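Local structure of FdxN element excision controlling factor XisI (Anabaena variabilis ATCC 29413, 2NVM) at the interface of chains A and B. The protein controls excision of the fdxN element, a site-specific recombination of nitrogen-fixation genes in cyanobacteria, as part of the XisF-XisH-XisI complex. Numbering follows the deposited sequence. Chains: chain A/B, FdxN element excision controlling factor XisI.

The interface of chains A and B. Residues chain A 55, 57, 75, 77, 79, 86; chain B 46, 48, 59, 61, 70.
A:Tyr75 and B:Arg46 meet where strands 55-64, 67-79 and 82-87 of chain A face strands 44-50, 55-61 and 67-79 of chain B, all with extended backbones except at A:Glu86, which departs from that geometry. This is part of a two-fold symmetric sheet-to-sheet interface between two XisI-family subunits, which may or may not be the biological dimer. The B:Arg46 chain bends at chi2 (86°), and its guanidinium enters a polar pocket of chain A. B:Arg46 NH1 donates to the phenol OH of A:Tyr75 at 3.1 Å, with 149° at the hydrogen and the acceptor tilted from the guanidinium plane. B:Arg46 NH1 also forms a salt bridge with the carboxylate OE2 of A:Glu86 at 3.2 Å, though as a hydrogen bond it is weak. A:Gln77 CD lies over one guanidinium face and B:Cys61 CB over the opposite one, both toward the rim. The amide nitrogen A:Gln77 NE2 lies 3.0 Å from B:Arg46 NH2 without bonding to it. The chain A groups are bonded to one another, which may hold them in place for the arginine: the A:Tyr75 hydroxyl donates to A:Gln55 OE1, which lies in the ring plane at its edge. A:Gln55 NE2 in turn donates to A:Gln77 OE1 at 2.7 Å, in the carbonyl plane. A:Gln77 NE2 makes a bent hydrogen bond of 2.8 Å to A:Glu86 OE2, which is tilted from the A:Gln77 amide plane. With CG anti to the backbone N (chi1 175°), the tyrosine ring has A:Glu86 CG over one face and A:Leu57 CD1 over the other. A phenylalanine in place of A:Tyr75 would probably cost B:Arg46 NH1 an acceptor and leave the A:Gln55 amide freer to turn. Beside this polar cluster, A:Leu57 CD1 meets B:Leu59 CD2 tip to tip at 3.6 Å. B:Ile48 crosses A:Gln55 at about a right angle, B:Ile48 CG1 lying 3.6 Å from A:Gln55 CB, while its CD1 touches A:Tyr75 CE1. Farther along, water 1 lies 2.7 Å from the backbone carbonyl A:Glu86 O and also bonds B:Gln70 OE1.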
# COMPACT_ATOMS: atom_id res chain seq x y z
N GLN A 55 9.62 0.21 0.21
CA GLN A 55 8.34 -0.45 0.51
C GLN A 55 7.78 -0.92 -0.84
O GLN A 55 7.64 -0.11 -1.75
CB GLN A 55 7.38 0.52 1.19
CG GLN A 55 7.86 1.13 2.51
CD GLN A 55 8.01 0.13 3.63
OE1 GLN A 55 7.18 -0.75 3.79
NE2 GLN A 55 9.06 0.27 4.44
N LEU A 57 4.59 -3.29 -2.40
CA LEU A 57 3.32 -3.92 -2.05
C LEU A 57 2.37 -4.09 -3.20
O LEU A 57 2.25 -3.22 -4.08
CB LEU A 57 2.65 -3.12 -0.91
CG LEU A 57 1.30 -3.56 -0.26
CD1 LEU A 57 1.21 -3.09 1.17
CD2 LEU A 57 0.10 -3.05 -1.02
N TYR A 75 3.87 -8.32 0.17
CA TYR A 75 4.44 -7.14 0.82
C TYR A 75 5.87 -7.39 1.30
O TYR A 75 6.11 -8.32 2.07
CB TYR A 75 3.49 -6.59 1.94
CG TYR A 75 4.03 -5.43 2.75
CD1 TYR A 75 4.76 -4.40 2.15
CD2 TYR A 75 3.69 -5.29 4.13
CE1 TYR A 75 5.26 -3.32 2.91
CE2 TYR A 75 4.18 -4.21 4.90
CZ TYR A 75 4.96 -3.22 4.27
OH TYR A 75 5.43 -2.15 4.93
N GLN A 77 9.78 -5.28 2.26
CA GLN A 77 10.49 -4.04 2.58
C GLN A 77 11.97 -4.31 2.84
O GLN A 77 12.34 -5.44 3.12
CB GLN A 77 9.84 -3.29 3.75
CG GLN A 77 9.90 -3.96 5.11
CD GLN A 77 9.52 -3.05 6.29
OE1 GLN A 77 9.37 -1.83 6.17
NE2 GLN A 77 9.39 -3.65 7.44
N GLN A 79 15.02 -3.08 5.26
CA GLN A 79 15.38 -2.34 6.49
C GLN A 79 16.60 -2.99 7.15
O GLN A 79 16.68 -4.23 7.28
CB GLN A 79 14.21 -2.17 7.46
CG GLN A 79 13.50 -3.43 7.90
CD GLN A 79 12.32 -3.15 8.85
OE1 GLN A 79 12.03 -2.00 9.20
NE2 GLN A 79 11.63 -4.22 9.27
N GLU A 86 6.91 -9.60 4.42
CA GLU A 86 5.81 -9.34 5.37
C GLU A 86 4.57 -10.15 5.01
O GLU A 86 3.85 -10.56 5.90
CB GLU A 86 5.50 -7.85 5.45
CG GLU A 86 6.70 -6.91 5.71
CD GLU A 86 7.35 -7.00 7.09
OE1 GLU A 86 7.11 -7.93 7.88
OE2 GLU A 86 8.16 -6.11 7.39
N ARG B 46 4.17 2.33 8.43
CA ARG B 46 4.98 2.44 7.20
C ARG B 46 4.17 3.25 6.17
O ARG B 46 2.95 3.06 6.05
CB ARG B 46 5.34 1.09 6.56
CG ARG B 46 6.23 0.11 7.37
CD ARG B 46 5.42 -0.77 8.31
NE ARG B 46 6.25 -1.69 9.10
CZ ARG B 46 6.61 -2.94 8.77
NH1 ARG B 46 6.26 -3.50 7.62
NH2 ARG B 46 7.36 -3.66 9.62
N ILE B 48 3.87 4.25 2.07
CA ILE B 48 4.21 3.69 0.75
C ILE B 48 3.60 4.62 -0.30
O ILE B 48 2.39 4.56 -0.59
CB ILE B 48 3.74 2.20 0.58
CG1 ILE B 48 3.95 1.39 1.87
CG2 ILE B 48 4.43 1.55 -0.66
CD1 ILE B 48 3.60 -0.07 1.77
N LEU B 59 0.08 2.08 6.27
CA LEU B 59 -0.30 0.89 7.00
C LEU B 59 0.55 0.72 8.24
O LEU B 59 1.55 1.40 8.40
CB LEU B 59 -0.17 -0.35 6.10
CG LEU B 59 1.15 -0.78 5.45
CD1 LEU B 59 2.23 -1.18 6.42
CD2 LEU B 59 0.85 -1.99 4.55
N CYS B 61 2.26 -2.57 10.54
CA CYS B 61 2.62 -3.97 10.43
C CYS B 61 3.62 -4.39 11.51
O CYS B 61 4.54 -3.63 11.84
CB CYS B 61 3.18 -4.23 9.02
SG CYS B 61 3.65 -5.91 8.64
N GLN B 70 -1.41 -6.45 10.42
CA GLN B 70 -1.12 -6.00 9.05
C GLN B 70 -2.39 -5.29 8.62
O GLN B 70 -3.30 -5.90 8.08
CB GLN B 70 -0.73 -7.17 8.15
CG GLN B 70 -0.10 -6.73 6.86
CD GLN B 70 0.37 -7.92 6.02
OE1 GLN B 70 1.54 -8.30 6.08
NE2 GLN B 70 -0.57 -8.57 5.32
O HOH W 1 1.56 -11.20 7.24